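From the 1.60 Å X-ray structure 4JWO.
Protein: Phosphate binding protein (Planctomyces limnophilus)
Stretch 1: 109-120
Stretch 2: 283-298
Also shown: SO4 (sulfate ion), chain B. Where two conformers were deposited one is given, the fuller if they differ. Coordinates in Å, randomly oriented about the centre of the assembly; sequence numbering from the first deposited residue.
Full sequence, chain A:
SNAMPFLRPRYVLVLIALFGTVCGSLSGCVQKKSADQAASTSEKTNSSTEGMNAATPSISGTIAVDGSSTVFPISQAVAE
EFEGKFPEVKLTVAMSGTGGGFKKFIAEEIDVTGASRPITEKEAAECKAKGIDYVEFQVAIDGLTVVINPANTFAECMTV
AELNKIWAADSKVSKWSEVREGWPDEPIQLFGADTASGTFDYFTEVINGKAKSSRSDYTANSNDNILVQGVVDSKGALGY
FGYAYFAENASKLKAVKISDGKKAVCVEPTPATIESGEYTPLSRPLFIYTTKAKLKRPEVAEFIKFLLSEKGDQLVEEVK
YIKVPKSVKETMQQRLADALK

Stretch 1 (109-120) EIDVTGASRPIT
Stretch 2 (283-298) SRPLFIYTTKAKLKRP

Two stretches of one chain, at least 168 residues apart wherever they touch, pair as antiparallel strands and bury 821 Å² between them. Strand 112-115 runs at 156° to strand 283-291, with the axes 4.7 Å apart at closest approach. Val112 to Ala115 are extended (phi/psi near -130/137, Gly114 at -95/136), as are Phe287 to Tyr289 (-126/152, -122/131 and -116/142). The register sets Thr113 opposite Tyr289 (CA-CA 5.2 Å), Gly114 opposite Ile288 (4.5 Å) and Ala115 opposite Phe287 (5.1 Å). The outer two are hydrogen-bonded pairs: Thr113 N to Tyr289 O is 2.9 Å and Tyr289 N to Thr113 O 2.8 Å; Ala115 N to Phe287 O is 2.9 Å and Phe287 N to Ala115 O 3.0 Å, all with N-H...O angles of 160-166°. The central pair is non-hydrogen-bonded and lies closer, its backbones joined to the ladder by CA-H...O contacts, Gly114 CA to Phe287 O at 3.4 Å and Ile288 CA to Thr113 O at 3.5 Å. Past Ala115 the first stretch leaves the strand at Ser116 (-93/6), where a water bridges the diverging backbones, donating to Ser116 O (2.9 Å) and Pro285 O (2.7 Å). Beyond Thr291, residues 292-296 take helical phi/psi; Arg297 N donates to Lys294 O at 3.0 Å, and Lys294 N to Thr291 OG1 at 3.1 Å.

Thr113, Ala115, Phe287 and Tyr289 share one sheet face. Tyr289 (chi1 -74°, m; chi2 83°) has the largest covered area, and its ring lies alongside the end of the short strand: Ala115 CB lies at the ring edge, 3.8 Å from Tyr289 CE1, and Tyr289 OH accepts a nearly straight hydrogen bond from Ile119 N (2.8 Å, 172°). This bond ties the loop after the strand back to the sheet, with Ile119 (chi1 t, chi2 t) placing CG2 3.9 Å from Tyr289 CE2. Phe287 (chi1 -54°, m; chi2 -89°) brings CE2 to 3.9 Å from Pro118 CD. Ile288, m at both chi angles, faces the other way with the position of Gly114; its CD1 is 4.0 Å from Gly114 CA, and its CG2 packs 3.6 Å from CG1 of Val112 (chi1 t).

A charged cluster closes the far end. Asp111 (chi1 m), sideways at CA-to-CB, brings its carboxylate to Lys294 and Arg297: Asp111 OD1 forms salt bridges with Lys294 NZ at 2.6 Å and Arg297 NH1 at 3.0 Å, the latter hydrogen bond weak at 138°. Lys294 is m, m, t, t; Arg297 is m, t, p. Thr290 (chi1 t) donates from OG1 to Asp111 O at 2.8 Å, so backbone and side chain of Asp111 are both held. At the opposite end Arg284 (p, t, t) lays one guanidinium face against Ser116 CB, 3.4 Å from Arg284 NH2. Ser116 (chi1 65°, p) instead donates from OG to sulfate O2 at 2.5 Å.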

ATOM      1  N   GLU A 109      20.542   0.477  12.230  1.00 44.38           N
ATOM      2  CA  GLU A 109      19.974   1.228  13.340  1.00 44.91           C
ATOM      3  C   GLU A 109      18.562   0.752  13.688  1.00 45.39           C
ATOM      4  O   GLU A 109      17.935   1.275  14.610  1.00 44.27           O
ATOM      5  CB  GLU A 109      19.988   2.729  13.020  1.00 44.82           C
ATOM      6  CG  GLU A 109      21.400   3.312  12.901  1.00 47.20           C
ATOM      7  CD  GLU A 109      21.451   4.609  12.107  1.00 46.81           C
ATOM      8  OE1 GLU A 109      20.441   4.955  11.448  1.00 55.44           O
ATOM      9  OE2 GLU A 109      22.513   5.272  12.131  1.00 50.18           O
ATOM     10  N   ILE A 110      18.074  -0.240  12.943  1.00 41.33           N
ATOM     11  CA  ILE A 110      16.764  -0.854  13.189  1.00 39.78           C
ATOM     12  C   ILE A 110      16.806  -2.380  12.979  1.00 44.03           C
ATOM     13  O   ILE A 110      17.775  -2.909  12.438  1.00 42.82           O
ATOM     14  CB  ILE A 110      15.658  -0.247  12.287  1.00 41.62           C
ATOM     15  CG1 ILE A 110      15.997  -0.440  10.809  1.00 35.79           C
ATOM     16  CG2 ILE A 110      15.440   1.234  12.606  1.00 45.89           C
ATOM     17  CD1 ILE A 110      14.902   0.034   9.868  1.00 33.31           C
ATOM     18  N   ASP A 111      15.745  -3.075  13.388  1.00 39.51           N
ATOM     19  CA  ASP A 111      15.699  -4.540  13.300  1.00 40.43           C
ATOM     20  C   ASP A 111      14.850  -5.039  12.140  1.00 36.47           C
ATOM     21  O   ASP A 111      15.150  -6.064  11.527  1.00 36.35           O
ATOM     22  CB  ASP A 111      15.125  -5.127  14.588  1.00 40.35           C
ATOM     23  CG  ASP A 111      15.931  -4.749  15.804  1.00 43.18           C
ATOM     24  OD1 ASP A 111      17.172  -4.701  15.698  1.00 44.59           O
ATOM     25  OD2 ASP A 111      15.318  -4.491  16.860  1.00 44.16           O
ATOM     26  N   VAL A 112      13.774  -4.314  11.864  1.00 34.63           N
ATOM     27  CA  VAL A 112      12.776  -4.720  10.880  1.00 32.33           C
ATOM     28  C   VAL A 112      12.360  -3.509  10.066  1.00 32.15           C
ATOM     29  O   VAL A 112      12.149  -2.438  10.624  1.00 30.89           O
ATOM     30  CB  VAL A 112      11.515  -5.282  11.581  1.00 32.04           C
ATOM     31  CG1 VAL A 112      10.391  -5.505  10.585  1.00 29.71           C
ATOM     32  CG2 VAL A 112      11.839  -6.573  12.311  1.00 33.83           C
ATOM     33  N   THR A 113      12.241  -3.659   8.751  1.00 29.10           N
ATOM     34  CA  THR A 113      11.772  -2.538   7.948  1.00 27.62           C
ATOM     35  C   THR A 113      10.655  -2.942   6.980  1.00 25.56           C
ATOM     36  O   THR A 113      10.702  -4.010   6.361  1.00 26.70           O
ATOM     37  CB  THR A 113      12.944  -1.807   7.245  1.00 32.63           C
ATOM     38  OG1 THR A 113      12.498  -0.534   6.763  1.00 29.81           O
ATOM     39  CG2 THR A 113      13.511  -2.637   6.101  1.00 30.78           C
ATOM     40  N   GLY A 114       9.642  -2.088   6.890  1.00 24.34           N
ATOM     41  CA  GLY A 114       8.488  -2.321   6.028  1.00 23.17           C
ATOM     42  C   GLY A 114       8.701  -1.618   4.703  1.00 21.68           C
ATOM     43  O   GLY A 114       9.150  -0.472   4.676  1.00 23.03           O
ATOM     44  N   ALA A 115       8.398  -2.297   3.600  1.00 20.72           N
ATOM     45  CA  ALA A 115       8.679  -1.748   2.281  1.00 20.30           C
ATOM     46  C   ALA A 115       7.463  -1.863   1.385  1.00 22.90           C
ATOM     47  O   ALA A 115       6.799  -2.899   1.369  1.00 21.76           O
ATOM     48  CB  ALA A 115       9.851  -2.472   1.653  1.00 22.17           C
ATOM     49  N   SER A 116       7.177  -0.799   0.640  1.00 21.81           N
ATOM     50  CA  SER A 116       6.055  -0.850  -0.292  0.52 21.22           C
ATOM     51  C   SER A 116       6.534  -1.290  -1.670  1.00 21.60           C
ATOM     52  O   SER A 116       5.769  -1.311  -2.624  1.00 19.96           O
ATOM     53  CB  SER A 116       5.362   0.502  -0.383  0.52 22.67           C
ATOM     54  OG  SER A 116       6.226   1.461  -0.948  0.52 20.66           O
ATOM     55  N   ARG A 117       7.803  -1.656  -1.757  1.00 22.67           N
ATOM     56  CA  ARG A 117       8.378  -2.194  -2.981  1.00 23.38           C
ATOM     57  C   ARG A 117       9.511  -3.096  -2.552  1.00 26.20           C
ATOM     58  O   ARG A 117      10.021  -2.949  -1.442  1.00 26.45           O
ATOM     59  CB  ARG A 117       8.938  -1.066  -3.847  1.00 26.23           C
ATOM     60  CG  ARG A 117       9.899  -0.163  -3.099  1.00 30.31           C
ATOM     61  CD  ARG A 117      10.941   0.459  -4.006  1.00 35.30           C
ATOM     62  NE  ARG A 117      11.766   1.423  -3.276  1.00 36.74           N
ATOM     63  CZ  ARG A 117      12.785   1.091  -2.491  1.00 33.71           C
ATOM     64  NH1 ARG A 117      13.111  -0.187  -2.341  1.00 29.95           N
ATOM     65  NH2 ARG A 117      13.478   2.034  -1.856  1.00 33.34           N
ATOM     66  N   PRO A 118       9.926  -4.020  -3.423  1.00 24.09           N
ATOM     67  CA  PRO A 118      11.084  -4.843  -3.071  1.00 23.31           C
ATOM     68  C   PRO A 118      12.338  -3.988  -2.903  1.00 25.70           C
ATOM     69  O   PRO A 118      12.454  -2.919  -3.512  1.00 25.47           O
ATOM     70  CB  PRO A 118      11.240  -5.757  -4.285  1.00 26.66           C
ATOM     71  CG  PRO A 118       9.891  -5.791  -4.916  1.00 26.25           C
ATOM     72  CD  PRO A 118       9.341  -4.415  -4.717  1.00 23.03           C
ATOM     73  N   ILE A 119      13.262  -4.460  -2.073  1.00 25.23           N
ATOM     74  CA  ILE A 119      14.591  -3.877  -1.964  1.00 29.04           C
ATOM     75  C   ILE A 119      15.213  -3.698  -3.352  1.00 28.99           C
ATOM     76  O   ILE A 119      15.073  -4.567  -4.215  1.00 29.80           O
ATOM     77  CB  ILE A 119      15.480  -4.763  -1.059  1.00 30.52           C
ATOM     78  CG1 ILE A 119      16.794  -4.067  -0.707  1.00 30.17           C
ATOM     79  CG2 ILE A 119      15.726  -6.150  -1.678  1.00 29.62           C
ATOM     80  CD1 ILE A 119      17.637  -4.885   0.235  1.00 32.34           C
ATOM     81  N   THR A 120      15.873  -2.564  -3.580  1.00 30.35           N
ATOM     82  CA  THR A 120      16.499  -2.310  -4.880  1.00 35.55           C
ATOM     83  C   THR A 120      17.831  -3.036  -5.007  1.00 33.20           C
ATOM     84  O   THR A 120      18.402  -3.479  -4.012  1.00 33.22           O
ATOM     85  CB  THR A 120      16.740  -0.807  -5.138  1.00 31.13           C
ATOM     86  OG1 THR A 120      17.757  -0.330  -4.249  1.00 33.41           O
ATOM     87  CG2 THR A 120      15.462  -0.007  -4.941  1.00 32.31           C
ATOM     88  N   SER A 283      -2.335  -1.938  -7.563  1.00 15.42           N
ATOM     89  CA  SER A 283      -2.193  -2.933  -6.499  1.00 15.30           C
ATOM     90  C   SER A 283      -0.761  -3.408  -6.496  1.00 15.84           C
ATOM     91  O   SER A 283      -0.114  -3.462  -7.540  1.00 17.96           O
ATOM     92  CB  SER A 283      -3.183  -4.103  -6.628  1.00 16.99           C
ATOM     93  OG  SER A 283      -2.884  -4.972  -7.717  1.00 18.31           O
ATOM     94  N   ARG A 284      -0.253  -3.720  -5.309  1.00 14.80           N
ATOM     95  CA  ARG A 284       1.128  -4.164  -5.184  1.00 15.68           C
ATOM     96  C   ARG A 284       1.320  -4.901  -3.870  1.00 15.01           C
ATOM     97  O   ARG A 284       0.604  -4.644  -2.898  1.00 17.79           O
ATOM     98  CB  ARG A 284       2.078  -2.965  -5.242  1.00 16.16           C
ATOM     99  CG  ARG A 284       1.964  -2.015  -4.059  1.00 16.09           C
ATOM    100  CD  ARG A 284       2.836  -0.817  -4.296  1.00 19.26           C
ATOM    101  NE  ARG A 284       2.669   0.208  -3.276  1.00 18.05           N
ATOM    102  CZ  ARG A 284       3.352   1.350  -3.258  1.00 20.23           C
ATOM    103  NH1 ARG A 284       4.236   1.614  -4.212  1.00 23.46           N
ATOM    104  NH2 ARG A 284       3.140   2.231  -2.299  1.00 21.49           N
ATOM    105  N   PRO A 285       2.310  -5.804  -3.826  1.00 15.61           N
ATOM    106  CA  PRO A 285       2.590  -6.544  -2.597  1.00 15.86           C
ATOM    107  C   PRO A 285       3.314  -5.669  -1.585  1.00 20.32           C
ATOM    108  O   PRO A 285       4.037  -4.746  -1.965  1.00 21.24           O
ATOM    109  CB  PRO A 285       3.491  -7.685  -3.075  1.00 19.03           C
ATOM    110  CG  PRO A 285       4.165  -7.141  -4.319  1.00 18.94           C
ATOM    111  CD  PRO A 285       3.136  -6.249  -4.962  1.00 16.31           C
ATOM    112  N   LEU A 286       3.103  -5.954  -0.302  1.00 17.31           N
ATOM    113  CA  LEU A 286       3.805  -5.256   0.772  1.00 17.07           C
ATOM    114  C   LEU A 286       4.760  -6.210   1.465  1.00 19.13           C
ATOM    115  O   LEU A 286       4.456  -7.397   1.613  1.00 20.04           O
ATOM    116  CB  LEU A 286       2.805  -4.713   1.780  1.00 16.59           C
ATOM    117  CG  LEU A 286       1.790  -3.701   1.248  1.00 16.26           C
ATOM    118  CD1 LEU A 286       0.971  -3.145   2.404  1.00 19.32           C
ATOM    119  CD2 LEU A 286       2.516  -2.581   0.507  1.00 20.63           C
ATOM    120  N   PHE A 287       5.909  -5.689   1.901  1.00 18.63           N
ATOM    121  CA  PHE A 287       6.968  -6.519   2.460  1.00 21.39           C
ATOM    122  C   PHE A 287       7.439  -6.090   3.844  1.00 21.02           C
ATOM    123  O   PHE A 287       7.388  -4.915   4.211  1.00 20.92           O
ATOM    124  CB  PHE A 287       8.186  -6.546   1.527  1.00 20.50           C
ATOM    125  CG  PHE A 287       7.859  -6.960   0.123  1.00 19.79           C
ATOM    126  CD1 PHE A 287       7.884  -8.294  -0.238  1.00 23.01           C
ATOM    127  CD2 PHE A 287       7.506  -6.014  -0.828  1.00 21.57           C
ATOM    128  CE1 PHE A 287       7.578  -8.679  -1.536  1.00 23.01           C
ATOM    129  CE2 PHE A 287       7.194  -6.395  -2.125  1.00 21.38           C
ATOM    130  CZ  PHE A 287       7.226  -7.728  -2.472  1.00 20.10           C
ATOM    131  N   ILE A 288       7.920  -7.074   4.587  1.00 21.03           N
ATOM    132  CA  ILE A 288       8.651  -6.845   5.824  1.00 22.65           C
ATOM    133  C   ILE A 288      10.019  -7.492   5.662  1.00 25.96           C
ATOM    134  O   ILE A 288      10.118  -8.643   5.229  1.00 24.86           O
ATOM    135  CB  ILE A 288       7.910  -7.470   7.023  1.00 23.20           C
ATOM    136  CG1 ILE A 288       6.742  -6.576   7.448  1.00 23.28           C
ATOM    137  CG2 ILE A 288       8.866  -7.708   8.194  1.00 24.87           C
ATOM    138  CD1 ILE A 288       7.155  -5.365   8.287  1.00 29.05           C
ATOM    139  N   TYR A 289      11.075  -6.746   5.986  1.00 23.88           N
ATOM    140  CA  TYR A 289      12.447  -7.243   5.902  1.00 26.49           C
ATOM    141  C   TYR A 289      13.073  -7.295   7.277  1.00 28.23           C
ATOM    142  O   TYR A 289      12.855  -6.409   8.100  1.00 31.35           O
ATOM    143  CB  TYR A 289      13.310  -6.312   5.043  1.00 29.00           C
ATOM    144  CG  TYR A 289      13.054  -6.398   3.561  1.00 27.13           C
ATOM    145  CD1 TYR A 289      12.014  -5.693   2.973  1.00 25.36           C
ATOM    146  CD2 TYR A 289      13.863  -7.173   2.746  1.00 27.92           C
ATOM    147  CE1 TYR A 289      11.782  -5.770   1.612  1.00 25.41           C
ATOM    148  CE2 TYR A 289      13.641  -7.249   1.391  1.00 24.30           C
ATOM    149  CZ  TYR A 289      12.603  -6.550   0.829  1.00 23.89           C
ATOM    150  OH  TYR A 289      12.388  -6.643  -0.529  1.00 28.23           O
ATOM    151  N   THR A 290      13.863  -8.332   7.525  1.00 28.32           N
ATOM    152  CA  THR A 290      14.760  -8.333   8.665  1.00 27.79           C
ATOM    153  C   THR A 290      16.015  -9.068   8.212  1.00 29.43           C
ATOM    154  O   THR A 290      16.226  -9.225   7.015  1.00 30.09           O
ATOM    155  CB  THR A 290      14.110  -8.961   9.915  1.00 29.79           C
ATOM    156  OG1 THR A 290      14.967  -8.774  11.049  1.00 29.23           O
ATOM    157  CG2 THR A 290      13.855 -10.438   9.709  1.00 29.74           C
ATOM    158  N   THR A 291      16.865  -9.489   9.138  1.00 30.13           N
ATOM    159  CA  THR A 291      18.087 -10.174   8.742  1.00 31.84           C
ATOM    160  C   THR A 291      18.182 -11.530   9.417  1.00 33.14           C
ATOM    161  O   THR A 291      17.497 -11.787  10.404  1.00 35.99           O
ATOM    162  CB  THR A 291      19.345  -9.333   9.052  1.00 31.04           C
ATOM    163  OG1 THR A 291      19.662  -9.428  10.445  1.00 34.19           O
ATOM    164  CG2 THR A 291      19.121  -7.878   8.684  1.00 30.19           C
ATOM    165  N   LYS A 292      19.032 -12.396   8.875  1.00 34.58           N
ATOM    166  CA  LYS A 292      19.254 -13.719   9.435  1.00 36.24           C
ATOM    167  C   LYS A 292      19.821 -13.609  10.848  1.00 38.52           C
ATOM    168  O   LYS A 292      19.447 -14.371  11.740  1.00 37.74           O
ATOM    169  CB  LYS A 292      20.201 -14.508   8.527  1.00 39.22           C
ATOM    170  CG  LYS A 292      20.343 -15.979   8.855  1.00 47.85           C
ATOM    171  CD  LYS A 292      21.051 -16.705   7.710  1.00 53.59           C
ATOM    172  CE  LYS A 292      21.451 -18.123   8.092  1.00 59.56           C
ATOM    173  NZ  LYS A 292      20.272 -19.006   8.314  1.00 59.95           N
ATOM    174  N   ALA A 293      20.709 -12.640  11.056  1.00 38.42           N
ATOM    175  CA  ALA A 293      21.297 -12.426  12.372  1.00 38.15           C
ATOM    176  C   ALA A 293      20.262 -11.985  13.408  1.00 37.20           C
ATOM    177  O   ALA A 293      20.273 -12.466  14.541  1.00 39.55           O
ATOM    178  CB  ALA A 293      22.447 -11.427  12.292  1.00 40.80           C
ATOM    179  N   LYS A 294      19.369 -11.074  13.026  1.00 36.69           N
ATOM    180  CA  LYS A 294      18.339 -10.596  13.948  1.00 39.77           C
ATOM    181  C   LYS A 294      17.369 -11.709  14.319  1.00 37.35           C
ATOM    182  O   LYS A 294      16.809 -11.714  15.412  1.00 37.48           O
ATOM    183  CB  LYS A 294      17.562  -9.421  13.351  1.00 39.47           C
ATOM    184  CG  LYS A 294      18.391  -8.196  13.004  1.00 48.38           C
ATOM    185  CD  LYS A 294      18.677  -7.336  14.215  1.00 52.12           C
ATOM    186  CE  LYS A 294      19.380  -6.049  13.807  1.00 53.66           C
ATOM    187  NZ  LYS A 294      19.646  -5.181  14.986  1.00 53.58           N
ATOM    188  N   LEU A 295      17.169 -12.646  13.398  1.00 37.22           N
ATOM    189  CA  LEU A 295      16.258 -13.766  13.621  1.00 37.18           C
ATOM    190  C   LEU A 295      16.765 -14.757  14.675  1.00 46.22           C
ATOM    191  O   LEU A 295      16.016 -15.629  15.122  1.00 42.18           O
ATOM    192  CB  LEU A 295      15.940 -14.470  12.298  1.00 34.91           C
ATOM    193  CG  LEU A 295      14.884 -13.716  11.490  1.00 35.99           C
ATOM    194  CD1 LEU A 295      14.869 -14.153  10.037  1.00 35.24           C
ATOM    195  CD2 LEU A 295      13.516 -13.919  12.116  1.00 39.10           C
ATOM    196  N   LYS A 296      18.028 -14.614  15.074  1.00 40.02           N
ATOM    197  CA  LYS A 296      18.578 -15.401  16.174  1.00 44.68           C
ATOM    198  C   LYS A 296      17.991 -14.935  17.500  1.00 44.08           C
ATOM    199  O   LYS A 296      17.948 -15.690  18.469  1.00 47.96           O
ATOM    200  CB  LYS A 296      20.107 -15.293  16.221  1.00 45.47           C
ATOM    201  CG  LYS A 296      20.829 -16.018  15.099  1.00 49.82           C
ATOM    202  CD  LYS A 296      22.331 -15.779  15.183  1.00 51.37           C
ATOM    203  CE  LYS A 296      23.060 -16.376  13.991  1.00 55.60           C
ATOM    204  NZ  LYS A 296      23.104 -17.861  14.040  1.00 60.82           N
ATOM    205  N   ARG A 297      17.562 -13.677  17.539  1.00 43.52           N
ATOM    206  CA  ARG A 297      16.870 -13.130  18.701  1.00 46.21           C
ATOM    207  C   ARG A 297      15.440 -13.647  18.661  1.00 50.17           C
ATOM    208  O   ARG A 297      14.705 -13.362  17.719  1.00 42.26           O
ATOM    209  CB  ARG A 297      16.888 -11.597  18.674  1.00 42.56           C
ATOM    210  CG  ARG A 297      18.272 -10.972  18.851  1.00 50.84           C
ATOM    211  CD  ARG A 297      18.270  -9.496  18.472  1.00 46.85           C
ATOM    212  NE  ARG A 297      17.058  -8.821  18.925  1.00 50.64           N
ATOM    213  CZ  ARG A 297      16.713  -7.585  18.577  1.00 51.49           C
ATOM    214  NH1 ARG A 297      17.494  -6.878  17.773  1.00 53.27           N
ATOM    215  NH2 ARG A 297      15.585  -7.059  19.035  1.00 46.93           N
ATOM    216  N   PRO A 298      15.044 -14.430  19.677  1.00 50.69           N
ATOM    217  CA  PRO A 298      13.749 -15.118  19.631  1.00 50.19           C
ATOM    218  C   PRO A 298      12.544 -14.176  19.596  1.00 52.16           C
ATOM    219  O   PRO A 298      11.496 -14.572  19.092  1.00 62.92           O
ATOM    220  CB  PRO A 298      13.748 -15.953  20.915  1.00 52.53           C
ATOM    221  CG  PRO A 298      15.203 -16.094  21.284  1.00 50.08           C
ATOM    222  CD  PRO A 298      15.810 -14.782  20.884  1.00 56.53           C
TER
HETATM  223  S   SO4 B 401       6.681   4.706   0.976  1.00 45.02           S
HETATM  224  O1  SO4 B 401       5.609   5.356   0.230  1.00 41.94           O
HETATM  225  O2  SO4 B 401       6.652   3.263   0.782  1.00 49.46           O
HETATM  226  O3  SO4 B 401       7.949   5.213   0.482  1.00 33.74           O
HETATM  227  O4  SO4 B 401       6.503   5.001   2.403  1.00 41.77           O
HETATM  228  O   HOH W   1       5.419  -3.734  -4.115  1.00 21.93           O